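Local coordinates for protein Non-reducing end alpha-L-arabinofuranosidase BoGH43B (Bacteroides ovatus, PDB 5JOZ) that removes terminal non-reducing alpha-L-arabinofuranosyl residues from xyloglucan branches, converting their S units to X units as part of xyloglucan breakdown, at residues 16-21 / 238-243; 25-30 / 41-46; 86-91 / 127-132. All blocks are in the same frame, centred on the assembly; numbering follows the deposited sequence.

Contact 1 (16-21 / 238-243); sequences DPSICR and HADLVQ
Asp240 OD2 takes two hydrogen bonds from segment 16-21, from opposite faces of its carboxylate plane: Ser18 OG donates to it, 2.9 Å from Asp240 OD2, and the backbone N of Ile19 lies 3.1 Å from the same oxygen, with an N-H...O angle of 157°. Asp240 CG stands anti to its own backbone N (chi1 -164°), which carries the carboxylate across to the neighbouring strand. Arg81 adds a salt bridge to OD2, while Tyr181 OH bonds OD1, which probably balances the charge of this buried carboxylate. Further along, Ile19 CG2 packs on Val242 CB at 3.7 Å, and the bent Arg21 chain brings NE to Gln243 O, 2.7 Å away. At the other end Asp16 OD1 sits 3.2 Å above the plane of the His238 ring, and Asp16 CB also lies over the ring in a CH-pi contact. A water accepts weakly from His238 NE2 and donates to Asp16 O. The two strands belong to the first and last blades of the GH43 five-bladed beta-propeller, neighbours where the ring closes. Asp16, the inferred proton acceptor, is also bonded through OD2 to Ser31; with OD1 over the rim of the His238 ring, its carboxylate is probably limited in how far it can turn.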
ATOM      1  N   ASP A  16      -6.879   1.221  -2.002  1.00 32.06           N
ATOM      2  CA  ASP A  16      -7.597   0.626  -3.144  1.00 29.54           C
ATOM      3  C   ASP A  16      -7.887  -0.862  -2.922  1.00 26.64           C
ATOM      4  O   ASP A  16      -7.562  -1.693  -3.782  1.00 27.06           O
ATOM      5  CB  ASP A  16      -6.801   0.831  -4.444  1.00 25.71           C
ATOM      6  CG  ASP A  16      -6.545   2.291  -4.758  1.00 25.30           C
ATOM      7  OD1 ASP A  16      -7.507   3.079  -4.746  1.00 24.77           O
ATOM      8  OD2 ASP A  16      -5.385   2.650  -5.063  1.00 28.57           O
ATOM      9  N   PRO A  17      -8.482  -1.205  -1.760  1.00 22.89           N
ATOM     10  CA  PRO A  17      -8.630  -2.612  -1.423  1.00 23.85           C
ATOM     11  C   PRO A  17      -9.568  -3.326  -2.377  1.00 24.35           C
ATOM     12  O   PRO A  17     -10.640  -2.781  -2.681  1.00 24.69           O
ATOM     13  CB  PRO A  17      -9.226  -2.573  -0.006  1.00 24.47           C
ATOM     14  CG  PRO A  17      -9.963  -1.286   0.058  1.00 24.08           C
ATOM     15  CD  PRO A  17      -9.119  -0.340  -0.749  1.00 26.06           C
ATOM     16  N   SER A  18      -9.171  -4.512  -2.847  1.00 22.65           N
ATOM     17  CA  SER A  18     -10.081  -5.393  -3.587  1.00 23.72           C
ATOM     18  C   SER A  18     -10.126  -6.773  -2.943  1.00 25.52           C
ATOM     19  O   SER A  18      -9.084  -7.342  -2.631  1.00 21.69           O
ATOM     20  CB  SER A  18      -9.670  -5.499  -5.043  1.00 26.22           C
ATOM     21  OG  SER A  18     -10.563  -6.329  -5.744  1.00 28.75           O
ATOM     22  N   ILE A  19     -11.334  -7.312  -2.778  1.00 25.12           N
ATOM     23  CA  ILE A  19     -11.560  -8.546  -2.003  1.00 26.87           C
ATOM     24  C   ILE A  19     -12.248  -9.634  -2.821  1.00 25.74           C
ATOM     25  O   ILE A  19     -12.998  -9.333  -3.731  1.00 25.48           O
ATOM     26  CB  ILE A  19     -12.428  -8.259  -0.750  1.00 28.84           C
ATOM     27  CG1 ILE A  19     -12.373  -9.426   0.238  1.00 29.19           C
ATOM     28  CG2 ILE A  19     -13.882  -7.944  -1.114  1.00 28.83           C
ATOM     29  CD1 ILE A  19     -12.693  -9.005   1.655  1.00 29.89           C
ATOM     30  N   CYS A  20     -11.995 -10.895  -2.476  1.00 28.48           N
ATOM     31  CA  CYS A  20     -12.823 -12.002  -2.949  1.00 27.91           C
ATOM     32  C   CYS A  20     -12.879 -13.096  -1.910  1.00 25.51           C
ATOM     33  O   CYS A  20     -11.929 -13.298  -1.151  1.00 31.33           O
ATOM     34  CB  CYS A  20     -12.335 -12.559  -4.295  1.00 30.12           C
ATOM     35  SG  CYS A  20     -10.859 -13.591  -4.208  1.00 41.06           S
ATOM     36  N   ARG A  21     -14.011 -13.792  -1.884  1.00 29.21           N
ATOM     37  CA  ARG A  21     -14.235 -14.922  -1.000  1.00 29.00           C
ATOM     38  C   ARG A  21     -14.222 -16.191  -1.833  1.00 30.05           C
ATOM     39  O   ARG A  21     -14.916 -16.290  -2.843  1.00 28.48           O
ATOM     40  CB  ARG A  21     -15.577 -14.790  -0.289  1.00 29.65           C
ATOM     41  CG  ARG A  21     -15.805 -15.843   0.779  1.00 28.93           C
ATOM     42  CD  ARG A  21     -17.185 -15.710   1.398  1.00 30.14           C
ATOM     43  NE  ARG A  21     -18.240 -15.962   0.425  1.00 30.21           N
ATOM     44  CZ  ARG A  21     -18.577 -17.160  -0.045  1.00 30.80           C
ATOM     45  NH1 ARG A  21     -19.558 -17.256  -0.940  1.00 31.67           N
ATOM     46  NH2 ARG A  21     -17.944 -18.266   0.349  1.00 29.07           N
ATOM     47  N   HIS A 238     -13.732   4.157  -2.676  1.00 26.93           N
ATOM     48  CA  HIS A 238     -13.111   3.045  -3.411  1.00 26.81           C
ATOM     49  C   HIS A 238     -13.373   1.686  -2.746  1.00 27.85           C
ATOM     50  O   HIS A 238     -12.449   0.953  -2.370  1.00 28.91           O
ATOM     51  CB  HIS A 238     -11.607   3.271  -3.631  1.00 28.70           C
ATOM     52  CG  HIS A 238     -11.065   2.566  -4.840  1.00 30.87           C
ATOM     53  ND1 HIS A 238     -10.479   3.235  -5.894  1.00 36.78           N
ATOM     54  CD2 HIS A 238     -11.053   1.254  -5.179  1.00 33.56           C
ATOM     55  CE1 HIS A 238     -10.110   2.365  -6.817  1.00 33.72           C
ATOM     56  NE2 HIS A 238     -10.454   1.157  -6.411  1.00 32.78           N
ATOM     57  N   ALA A 239     -14.653   1.370  -2.606  1.00 26.62           N
ATOM     58  CA  ALA A 239     -15.097   0.134  -1.992  1.00 25.99           C
ATOM     59  C   ALA A 239     -15.166  -1.053  -2.969  1.00 26.76           C
ATOM     60  O   ALA A 239     -15.183  -0.870  -4.184  1.00 18.96           O
ATOM     61  CB  ALA A 239     -16.455   0.343  -1.345  1.00 27.82           C
ATOM     62  N   ASP A 240     -15.184  -2.257  -2.389  1.00 24.30           N
ATOM     63  CA  ASP A 240     -15.439  -3.507  -3.084  1.00 27.08           C
ATOM     64  C   ASP A 240     -16.331  -4.373  -2.185  1.00 24.79           C
ATOM     65  O   ASP A 240     -16.092  -4.461  -0.989  1.00 28.25           O
ATOM     66  CB  ASP A 240     -14.118  -4.232  -3.403  1.00 26.85           C
ATOM     67  CG  ASP A 240     -14.279  -5.334  -4.471  1.00 30.81           C
ATOM     68  OD1 ASP A 240     -15.386  -5.522  -5.024  1.00 33.03           O
ATOM     69  OD2 ASP A 240     -13.282  -6.033  -4.764  1.00 27.59           O
ATOM     70  N   LEU A 241     -17.360  -4.987  -2.758  1.00 24.06           N
ATOM     71  CA  LEU A 241     -18.325  -5.777  -1.981  1.00 25.09           C
ATOM     72  C   LEU A 241     -17.891  -7.238  -1.864  1.00 23.45           C
ATOM     73  O   LEU A 241     -17.137  -7.730  -2.679  1.00 28.72           O
ATOM     74  CB  LEU A 241     -19.725  -5.691  -2.604  1.00 23.13           C
ATOM     75  CG  LEU A 241     -20.383  -4.311  -2.734  1.00 22.61           C
ATOM     76  CD1 LEU A 241     -21.807  -4.455  -3.237  1.00 25.20           C
ATOM     77  CD2 LEU A 241     -20.399  -3.517  -1.438  1.00 24.52           C
ATOM     78  N   VAL A 242     -18.360  -7.914  -0.825  1.00 26.09           N
ATOM     79  CA  VAL A 242     -18.188  -9.368  -0.670  1.00 25.42           C
ATOM     80  C   VAL A 242     -19.402  -9.925   0.053  1.00 24.03           C
ATOM     81  O   VAL A 242     -19.908  -9.301   0.989  1.00 23.31           O
ATOM     82  CB  VAL A 242     -16.910  -9.730   0.133  1.00 27.65           C
ATOM     83  CG1 VAL A 242     -16.867  -9.033   1.496  1.00 28.53           C
ATOM     84  CG2 VAL A 242     -16.780 -11.235   0.306  1.00 27.09           C
ATOM     85  N   GLN A 243     -19.867 -11.091  -0.369  1.00 22.64           N
ATOM     86  CA  GLN A 243     -21.014 -11.722   0.270  1.00 23.99           C
ATOM     87  C   GLN A 243     -20.556 -12.974   1.016  1.00 23.81           C
ATOM     88  O   GLN A 243     -19.760 -13.753   0.498  1.00 22.57           O
ATOM     89  CB  GLN A 243     -22.093 -12.076  -0.760  1.00 24.31           C
ATOM     90  CG  GLN A 243     -23.419 -12.449  -0.111  1.00 27.45           C
ATOM     91  CD  GLN A 243     -24.478 -12.984  -1.081  1.00 29.29           C
ATOM     92  OE1 GLN A 243     -24.165 -13.578  -2.103  1.00 29.94           O
ATOM     93  NE2 GLN A 243     -25.748 -12.787  -0.731  1.00 28.49           N
TER
HETATM   94  O   HOH W   1      -9.082  -1.545  -6.008  1.00 32.44           O

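Contact 2 (25-30 / 41-46)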
ATOM      1  N   ASP A  25     -12.352 -18.896   2.830  1.00 30.40           N
ATOM      2  CA  ASP A  25     -11.183 -18.019   2.779  1.00 29.25           C
ATOM      3  C   ASP A  25     -11.452 -16.701   2.058  1.00 28.36           C
ATOM      4  O   ASP A  25     -12.155 -16.674   1.043  1.00 27.84           O
ATOM      5  CB  ASP A  25     -10.035 -18.777   2.133  1.00 31.10           C
ATOM      6  CG  ASP A  25      -9.628 -19.971   2.959  1.00 34.11           C
ATOM      7  OD1 ASP A  25      -9.112 -19.751   4.082  1.00 28.80           O
ATOM      8  OD2 ASP A  25      -9.860 -21.115   2.517  1.00 42.34           O
ATOM      9  N   PHE A  26     -10.911 -15.617   2.622  1.00 26.25           N
ATOM     10  CA  PHE A  26     -10.980 -14.277   2.038  1.00 27.62           C
ATOM     11  C   PHE A  26      -9.590 -13.824   1.660  1.00 24.71           C
ATOM     12  O   PHE A  26      -8.654 -14.033   2.404  1.00 26.48           O
ATOM     13  CB  PHE A  26     -11.581 -13.269   3.014  1.00 26.37           C
ATOM     14  CG  PHE A  26     -12.997 -13.568   3.388  1.00 30.76           C
ATOM     15  CD1 PHE A  26     -13.278 -14.441   4.428  1.00 34.50           C
ATOM     16  CD2 PHE A  26     -14.055 -12.988   2.699  1.00 31.42           C
ATOM     17  CE1 PHE A  26     -14.584 -14.732   4.780  1.00 37.06           C
ATOM     18  CE2 PHE A  26     -15.362 -13.271   3.047  1.00 32.73           C
ATOM     19  CZ  PHE A  26     -15.626 -14.148   4.091  1.00 36.55           C
ATOM     20  N   TYR A  27      -9.482 -13.176   0.505  1.00 24.79           N
ATOM     21  CA  TYR A  27      -8.219 -12.664  -0.004  1.00 20.78           C
ATOM     22  C   TYR A  27      -8.402 -11.217  -0.421  1.00 19.41           C
ATOM     23  O   TYR A  27      -9.466 -10.821  -0.900  1.00 19.37           O
ATOM     24  CB  TYR A  27      -7.757 -13.518  -1.178  1.00 21.20           C
ATOM     25  CG  TYR A  27      -7.548 -14.949  -0.771  1.00 22.32           C
ATOM     26  CD1 TYR A  27      -6.414 -15.323  -0.056  1.00 25.91           C
ATOM     27  CD2 TYR A  27      -8.480 -15.930  -1.075  1.00 24.69           C
ATOM     28  CE1 TYR A  27      -6.219 -16.635   0.346  1.00 25.77           C
ATOM     29  CE2 TYR A  27      -8.286 -17.248  -0.688  1.00 24.46           C
ATOM     30  CZ  TYR A  27      -7.159 -17.591   0.028  1.00 23.26           C
ATOM     31  OH  TYR A  27      -6.950 -18.885   0.429  1.00 27.58           O
ATOM     32  N   LEU A  28      -7.356 -10.430  -0.239  1.00 19.32           N
ATOM     33  CA  LEU A  28      -7.423  -9.000  -0.460  1.00 21.10           C
ATOM     34  C   LEU A  28      -6.100  -8.443  -0.945  1.00 22.01           C
ATOM     35  O   LEU A  28      -5.045  -8.848  -0.474  1.00 22.85           O
ATOM     36  CB  LEU A  28      -7.849  -8.316   0.837  1.00 23.08           C
ATOM     37  CG  LEU A  28      -8.174  -6.829   0.850  1.00 22.20           C
ATOM     38  CD1 LEU A  28      -9.170  -6.551   1.977  1.00 22.70           C
ATOM     39  CD2 LEU A  28      -6.930  -5.974   1.034  1.00 23.22           C
ATOM     40  N   VAL A  29      -6.183  -7.493  -1.874  1.00 24.55           N
ATOM     41  CA  VAL A  29      -5.022  -6.809  -2.416  1.00 22.48           C
ATOM     42  C   VAL A  29      -5.164  -5.323  -2.273  1.00 19.82           C
ATOM     43  O   VAL A  29      -6.262  -4.805  -2.293  1.00 17.98           O
ATOM     44  CB  VAL A  29      -4.786  -7.097  -3.919  1.00 26.43           C
ATOM     45  CG1 VAL A  29      -4.154  -8.469  -4.100  1.00 27.97           C
ATOM     46  CG2 VAL A  29      -6.075  -6.959  -4.738  1.00 27.19           C
ATOM     47  N   THR A  30      -4.020  -4.647  -2.202  1.00 21.76           N
ATOM     48  CA  THR A  30      -3.955  -3.204  -2.129  1.00 21.82           C
ATOM     49  C   THR A  30      -2.884  -2.703  -3.085  1.00 21.67           C
ATOM     50  O   THR A  30      -1.956  -3.437  -3.401  1.00 20.94           O
ATOM     51  CB  THR A  30      -3.615  -2.751  -0.679  1.00 22.92           C
ATOM     52  OG1 THR A  30      -2.439  -3.419  -0.210  1.00 20.39           O
ATOM     53  CG2 THR A  30      -4.763  -3.088   0.246  1.00 23.30           C
ATOM     54  N   VAL A  41      -0.936  -9.637  -1.165  1.00 24.05           N
ATOM     55  CA  VAL A  41      -2.114 -10.475  -1.001  1.00 24.58           C
ATOM     56  C   VAL A  41      -2.245 -10.823   0.473  1.00 26.28           C
ATOM     57  O   VAL A  41      -1.415 -11.554   1.003  1.00 26.87           O
ATOM     58  CB  VAL A  41      -1.977 -11.809  -1.765  1.00 23.64           C
ATOM     59  CG1 VAL A  41      -3.199 -12.690  -1.526  1.00 24.53           C
ATOM     60  CG2 VAL A  41      -1.761 -11.567  -3.246  1.00 23.25           C
ATOM     61  N   TYR A  42      -3.302 -10.322   1.114  1.00 26.39           N
ATOM     62  CA  TYR A  42      -3.628 -10.661   2.500  1.00 23.51           C
ATOM     63  C   TYR A  42      -4.706 -11.762   2.541  1.00 24.07           C
ATOM     64  O   TYR A  42      -5.522 -11.861   1.637  1.00 22.49           O
ATOM     65  CB  TYR A  42      -4.125  -9.419   3.245  1.00 22.99           C
ATOM     66  CG  TYR A  42      -3.159  -8.246   3.249  1.00 21.89           C
ATOM     67  CD1 TYR A  42      -2.171  -8.113   4.246  1.00 20.85           C
ATOM     68  CD2 TYR A  42      -3.233  -7.263   2.267  1.00 21.68           C
ATOM     69  CE1 TYR A  42      -1.301  -7.027   4.253  1.00 20.90           C
ATOM     70  CE2 TYR A  42      -2.364  -6.178   2.259  1.00 22.27           C
ATOM     71  CZ  TYR A  42      -1.398  -6.058   3.253  1.00 23.70           C
ATOM     72  OH  TYR A  42      -0.534  -4.974   3.215  1.00 23.59           O
ATOM     73  N   HIS A  43      -4.699 -12.561   3.608  1.00 22.89           N
ATOM     74  CA  HIS A  43      -5.603 -13.690   3.787  1.00 23.58           C
ATOM     75  C   HIS A  43      -6.339 -13.531   5.119  1.00 24.24           C
ATOM     76  O   HIS A  43      -5.731 -13.159   6.107  1.00 25.03           O
ATOM     77  CB  HIS A  43      -4.793 -14.983   3.760  1.00 25.38           C
ATOM     78  CG  HIS A  43      -5.590 -16.226   4.015  1.00 28.80           C
ATOM     79  ND1 HIS A  43      -5.037 -17.350   4.587  1.00 30.06           N
ATOM     80  CD2 HIS A  43      -6.885 -16.530   3.766  1.00 32.51           C
ATOM     81  CE1 HIS A  43      -5.959 -18.287   4.694  1.00 29.36           C
ATOM     82  NE2 HIS A  43      -7.088 -17.818   4.199  1.00 35.96           N
ATOM     83  N   SER A  44      -7.651 -13.777   5.125  1.00 27.01           N
ATOM     84  CA  SER A  44      -8.439 -13.812   6.365  1.00 28.44           C
ATOM     85  C   SER A  44      -9.493 -14.926   6.324  1.00 30.80           C
ATOM     86  O   SER A  44      -9.859 -15.398   5.248  1.00 35.30           O
ATOM     87  CB  SER A  44      -9.104 -12.449   6.597  1.00 28.40           C
ATOM     88  OG  SER A  44      -9.808 -12.374   7.834  1.00 27.45           O
ATOM     89  N   LYS A  45      -9.943 -15.351   7.506  1.00 31.28           N
ATOM     90  CA  LYS A  45     -11.139 -16.196   7.674  1.00 31.70           C
ATOM     91  C   LYS A  45     -12.328 -15.489   8.354  1.00 30.27           C
ATOM     92  O   LYS A  45     -13.425 -16.051   8.407  1.00 34.09           O
ATOM     93  CB  LYS A  45     -10.778 -17.471   8.450  1.00 31.03           C
ATOM     94  CG  LYS A  45      -9.686 -18.272   7.753  1.00 33.45           C
ATOM     95  CD  LYS A  45      -9.539 -19.689   8.275  1.00 37.51           C
ATOM     96  CE  LYS A  45      -8.784 -20.559   7.275  1.00 37.74           C
ATOM     97  NZ  LYS A  45      -9.690 -21.147   6.253  1.00 37.23           N
ATOM     98  N   ASP A  46     -12.130 -14.266   8.841  1.00 28.11           N
ATOM     99  CA  ASP A  46     -13.191 -13.521   9.542  1.00 26.79           C
ATOM    100  C   ASP A  46     -13.394 -12.066   9.076  1.00 24.08           C
ATOM    101  O   ASP A  46     -14.129 -11.315   9.727  1.00 23.42           O
ATOM    102  CB  ASP A  46     -12.942 -13.573  11.059  1.00 29.71           C
ATOM    103  CG  ASP A  46     -11.580 -12.978  11.482  1.00 30.41           C
ATOM    104  OD1 ASP A  46     -10.963 -12.185  10.737  1.00 28.75           O
ATOM    105  OD2 ASP A  46     -11.127 -13.314  12.595  1.00 30.27           O
TER
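This is an antiparallel strand pairing inside one propeller blade: strands 25-29 and 40-44 are the two middle strands of its four-stranded sheet. Phe26 and Ser44 form a hydrogen-bonded pair, with Phe26 N to Ser44 O at 2.8 Å, and Leu28 and Tyr42 form another, with Tyr42 N to Leu28 O at 2.8 Å. Tyr27 and His43 face each other between them as a non-hydrogen-bonded pair. Their side chains run alongside one another, the rings nearly parallel (16° between planes) but slid apart, so that Tyr27 CE1 meets His43 CD2 at 3.5 Å.

With CG anti to its backbone N (chi1 177°), the extended His43 side chain brings NE2 to Asp25 OD1, 2.8 Å away, the oxygen lying in the imidazole plane. Lys45 NZ reaches Asp25 OD1 at 2.6 Å from the opposite face of the carboxylate, making a salt bridge. An alanine at Asp25 would probably leave the Lys45 ammonium without this counter-charge and the His43 ring freer to turn. On the other face, Leu28 CD2 rests 4.1 Å from Tyr42 CD2, and Thr30 OG1 lies at the edge of the Tyr42 ring; Asn14 OD1 bonds both hydroxyls. At the strand end, Ser44 OG accepts from Asp46 N in an ST turn and is also hydrogen-bonded to His49 O. The pair forms the middle of the four-stranded antiparallel meander that is a beta-propeller blade.

Contact 3 (86-91 / 127-132); sequences TFYVIG and PSIEFI
Ile90 and Ile129 interlock between two successive blades of the beta-propeller, where strand 86-94 of one four-stranded sheet faces the first, innermost strand, 128-132, of the next. No hydrogen bond joins the two segments; the fit is made by side chains. Ile90 is the central bump. Its CD1 sits between Ile129 CG2, at 3.8 Å, and Pro127 CB, at 4.0 Å, while its other branch, CG2, presses against the backbone at 3.3 Å from Pro127 O. That branch lies between the backbone N and the carbonyl carbon of Ile90, with CG1 anti to the N (chi1 -161°), so one residue engages Pro127 through both arms. Ile129 answers in the reverse direction: its CD1 reaches Tyr88 CB at 3.6 Å, filling the hollow between Ile90 and the tyrosine ring. At the end of the row the Phe131 and Tyr88 side chains cross at about a right angle, their ring planes oblique, 51° apart. Met136 and Phe138 of strand 135-141 back this apolar layer, and Pro127 directly follows Asp126, the residue inferred to tune the catalytic acid. Beside Gly91, the proline ring lays CG 3.7 Å from Gly91 O, and beyond Ile129 the tip of Phe131, CZ, stands over one face of the Tyr88 ring, 3.6 Å from Tyr88 CE1.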
ATOM      1  N   THR A  86      -8.787 -20.745 -10.300  1.00 33.73           N
ATOM      2  CA  THR A  86      -7.785 -19.771 -10.725  1.00 34.83           C
ATOM      3  C   THR A  86      -8.100 -18.356 -10.167  1.00 35.81           C
ATOM      4  O   THR A  86      -9.218 -17.858 -10.327  1.00 34.32           O
ATOM      5  CB  THR A  86      -7.704 -19.729 -12.272  1.00 32.26           C
ATOM      6  OG1 THR A  86      -7.301 -21.012 -12.766  1.00 37.37           O
ATOM      7  CG2 THR A  86      -6.711 -18.668 -12.765  1.00 30.04           C
ATOM      8  N   PHE A  87      -7.104 -17.725  -9.533  1.00 28.53           N
ATOM      9  CA  PHE A  87      -7.205 -16.344  -9.049  1.00 24.92           C
ATOM     10  C   PHE A  87      -6.721 -15.413 -10.130  1.00 24.21           C
ATOM     11  O   PHE A  87      -5.791 -15.751 -10.839  1.00 26.51           O
ATOM     12  CB  PHE A  87      -6.329 -16.130  -7.816  1.00 26.22           C
ATOM     13  CG  PHE A  87      -6.778 -16.901  -6.630  1.00 28.77           C
ATOM     14  CD1 PHE A  87      -6.416 -18.234  -6.473  1.00 31.74           C
ATOM     15  CD2 PHE A  87      -7.560 -16.298  -5.653  1.00 30.66           C
ATOM     16  CE1 PHE A  87      -6.842 -18.957  -5.371  1.00 31.98           C
ATOM     17  CE2 PHE A  87      -7.983 -17.017  -4.548  1.00 33.15           C
ATOM     18  CZ  PHE A  87      -7.633 -18.344  -4.408  1.00 28.71           C
ATOM     19  N   TYR A  88      -7.342 -14.239 -10.235  1.00 26.18           N
ATOM     20  CA  TYR A  88      -6.996 -13.228 -11.235  1.00 26.83           C
ATOM     21  C   TYR A  88      -6.804 -11.892 -10.528  1.00 29.57           C
ATOM     22  O   TYR A  88      -7.625 -11.517  -9.687  1.00 27.34           O
ATOM     23  CB  TYR A  88      -8.124 -13.067 -12.257  1.00 31.18           C
ATOM     24  CG  TYR A  88      -8.352 -14.264 -13.157  1.00 28.71           C
ATOM     25  CD1 TYR A  88      -9.055 -15.369 -12.704  1.00 30.09           C
ATOM     26  CD2 TYR A  88      -7.874 -14.279 -14.459  1.00 31.65           C
ATOM     27  CE1 TYR A  88      -9.270 -16.465 -13.520  1.00 34.34           C
ATOM     28  CE2 TYR A  88      -8.081 -15.374 -15.289  1.00 37.44           C
ATOM     29  CZ  TYR A  88      -8.781 -16.466 -14.811  1.00 35.94           C
ATOM     30  OH  TYR A  88      -8.987 -17.564 -15.611  1.00 42.41           O
ATOM     31  N   VAL A  89      -5.715 -11.196 -10.857  1.00 25.54           N
ATOM     32  CA  VAL A  89      -5.491  -9.854 -10.371  1.00 26.45           C
ATOM     33  C   VAL A  89      -5.182  -8.933 -11.537  1.00 27.59           C
ATOM     34  O   VAL A  89      -4.155  -9.089 -12.188  1.00 27.75           O
ATOM     35  CB  VAL A  89      -4.350  -9.788  -9.340  1.00 25.24           C
ATOM     36  CG1 VAL A  89      -4.051  -8.343  -8.971  1.00 26.84           C
ATOM     37  CG2 VAL A  89      -4.735 -10.559  -8.093  1.00 28.57           C
ATOM     38  N   ILE A  90      -6.057  -7.957 -11.755  1.00 26.33           N
ATOM     39  CA  ILE A  90      -5.921  -6.986 -12.835  1.00 24.44           C
ATOM     40  C   ILE A  90      -5.568  -5.641 -12.203  1.00 24.10           C
ATOM     41  O   ILE A  90      -6.074  -5.307 -11.136  1.00 25.08           O
ATOM     42  CB  ILE A  90      -7.225  -6.915 -13.700  1.00 26.55           C
ATOM     43  CG1 ILE A  90      -6.959  -6.274 -15.062  1.00 30.47           C
ATOM     44  CG2 ILE A  90      -8.344  -6.149 -13.012  1.00 25.23           C
ATOM     45  CD1 ILE A  90      -8.126  -6.350 -16.017  1.00 31.44           C
ATOM     46  N   GLY A  91      -4.676  -4.892 -12.840  1.00 21.77           N
ATOM     47  CA  GLY A  91      -4.354  -3.535 -12.401  1.00 22.04           C
ATOM     48  C   GLY A  91      -3.759  -2.728 -13.522  1.00 23.61           C
ATOM     49  O   GLY A  91      -3.773  -3.160 -14.682  1.00 29.86           O
ATOM     50  N   PRO A 127      -9.005  -0.723 -13.701  1.00 36.07           N
ATOM     51  CA  PRO A 127      -9.696  -1.783 -14.423  1.00 35.14           C
ATOM     52  C   PRO A 127     -10.279  -2.774 -13.434  1.00 32.06           C
ATOM     53  O   PRO A 127      -9.615  -3.124 -12.468  1.00 27.37           O
ATOM     54  CB  PRO A 127      -8.572  -2.443 -15.228  1.00 36.74           C
ATOM     55  CG  PRO A 127      -7.346  -2.210 -14.401  1.00 36.08           C
ATOM     56  CD  PRO A 127      -7.541  -0.846 -13.807  1.00 30.58           C
ATOM     57  N   SER A 128     -11.510  -3.211 -13.661  1.00 31.04           N
ATOM     58  CA  SER A 128     -12.119  -4.223 -12.812  1.00 29.47           C
ATOM     59  C   SER A 128     -12.599  -5.375 -13.646  1.00 29.51           C
ATOM     60  O   SER A 128     -12.944  -5.188 -14.806  1.00 31.78           O
ATOM     61  CB  SER A 128     -13.284  -3.633 -12.032  1.00 28.64           C
ATOM     62  OG  SER A 128     -13.763  -4.567 -11.083  1.00 29.91           O
ATOM     63  N   ILE A 129     -12.629  -6.564 -13.045  1.00 30.72           N
ATOM     64  CA  ILE A 129     -13.165  -7.750 -13.711  1.00 32.51           C
ATOM     65  C   ILE A 129     -14.223  -8.402 -12.845  1.00 29.13           C
ATOM     66  O   ILE A 129     -14.217  -8.238 -11.633  1.00 27.16           O
ATOM     67  CB  ILE A 129     -12.074  -8.788 -14.094  1.00 38.04           C
ATOM     68  CG1 ILE A 129     -11.108  -9.068 -12.935  1.00 41.41           C
ATOM     69  CG2 ILE A 129     -11.274  -8.315 -15.306  1.00 43.30           C
ATOM     70  CD1 ILE A 129     -10.220 -10.276 -13.160  1.00 42.88           C
ATOM     71  N   GLU A 130     -15.145  -9.108 -13.490  1.00 29.53           N
ATOM     72  CA  GLU A 130     -16.107  -9.937 -12.799  1.00 30.47           C
ATOM     73  C   GLU A 130     -16.491 -11.130 -13.671  1.00 32.23           C
ATOM     74  O   GLU A 130     -16.603 -11.003 -14.892  1.00 30.07           O
ATOM     75  CB  GLU A 130     -17.352  -9.125 -12.452  1.00 33.18           C
ATOM     76  CG  GLU A 130     -18.335  -9.856 -11.542  1.00 34.65           C
ATOM     77  CD  GLU A 130     -17.828 -10.045 -10.116  1.00 42.33           C
ATOM     78  OE1 GLU A 130     -18.351 -10.957  -9.441  1.00 42.73           O
ATOM     79  OE2 GLU A 130     -16.935  -9.283  -9.664  1.00 42.08           O
ATOM     80  N   PHE A 131     -16.722 -12.268 -13.020  1.00 32.52           N
ATOM     81  CA  PHE A 131     -17.143 -13.489 -13.682  1.00 34.19           C
ATOM     82  C   PHE A 131     -18.626 -13.747 -13.489  1.00 34.91           C
ATOM     83  O   PHE A 131     -19.055 -14.070 -12.383  1.00 37.56           O
ATOM     84  CB  PHE A 131     -16.338 -14.656 -13.145  1.00 34.40           C
ATOM     85  CG  PHE A 131     -14.901 -14.611 -13.551  1.00 38.86           C
ATOM     86  CD1 PHE A 131     -14.506 -15.096 -14.793  1.00 34.19           C
ATOM     87  CD2 PHE A 131     -13.940 -14.050 -12.712  1.00 41.20           C
ATOM     88  CE1 PHE A 131     -13.173 -15.051 -15.181  1.00 37.43           C
ATOM     89  CE2 PHE A 131     -12.603 -14.005 -13.097  1.00 41.73           C
ATOM     90  CZ  PHE A 131     -12.220 -14.505 -14.334  1.00 36.44           C
ATOM     91  N   ILE A 132     -19.399 -13.597 -14.566  1.00 34.06           N
ATOM     92  CA  ILE A 132     -20.856 -13.771 -14.545  1.00 40.92           C
ATOM     93  C   ILE A 132     -21.306 -14.503 -15.812  1.00 40.23           C
ATOM     94  O   ILE A 132     -20.903 -14.119 -16.901  1.00 38.59           O
ATOM     95  CB  ILE A 132     -21.609 -12.408 -14.524  1.00 41.84           C
ATOM     96  CG1 ILE A 132     -21.195 -11.527 -13.333  1.00 47.73           C
ATOM     97  CG2 ILE A 132     -23.121 -12.628 -14.496  1.00 46.65           C
ATOM     98  CD1 ILE A 132     -21.482 -10.044 -13.524  1.00 48.02           C
TER

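Along the chain, contact 2 comes before contact 3, and both fall between the two segments of contact 1. Segment 16-21 of contact 1 and both strands of contact 2 lie in the sheet of strands 18-22, 25-29, 40-44 and 51-55; the centres of the two contacts are 10 Å apart, and backbone bonds such as Cys20 O to Tyr27 N, 3.0 Å, join them directly. Contact 1 brings this first blade against strand 234-243 of the last, closing the ring, whereas contact 3 joins the second and third blades. The centres of contacts 2 and 3 are 15 Å apart, bridged by Tyr27 packing on Phe87. One contact thus builds a blade, and two hold blades together around the inferred catalytic residues.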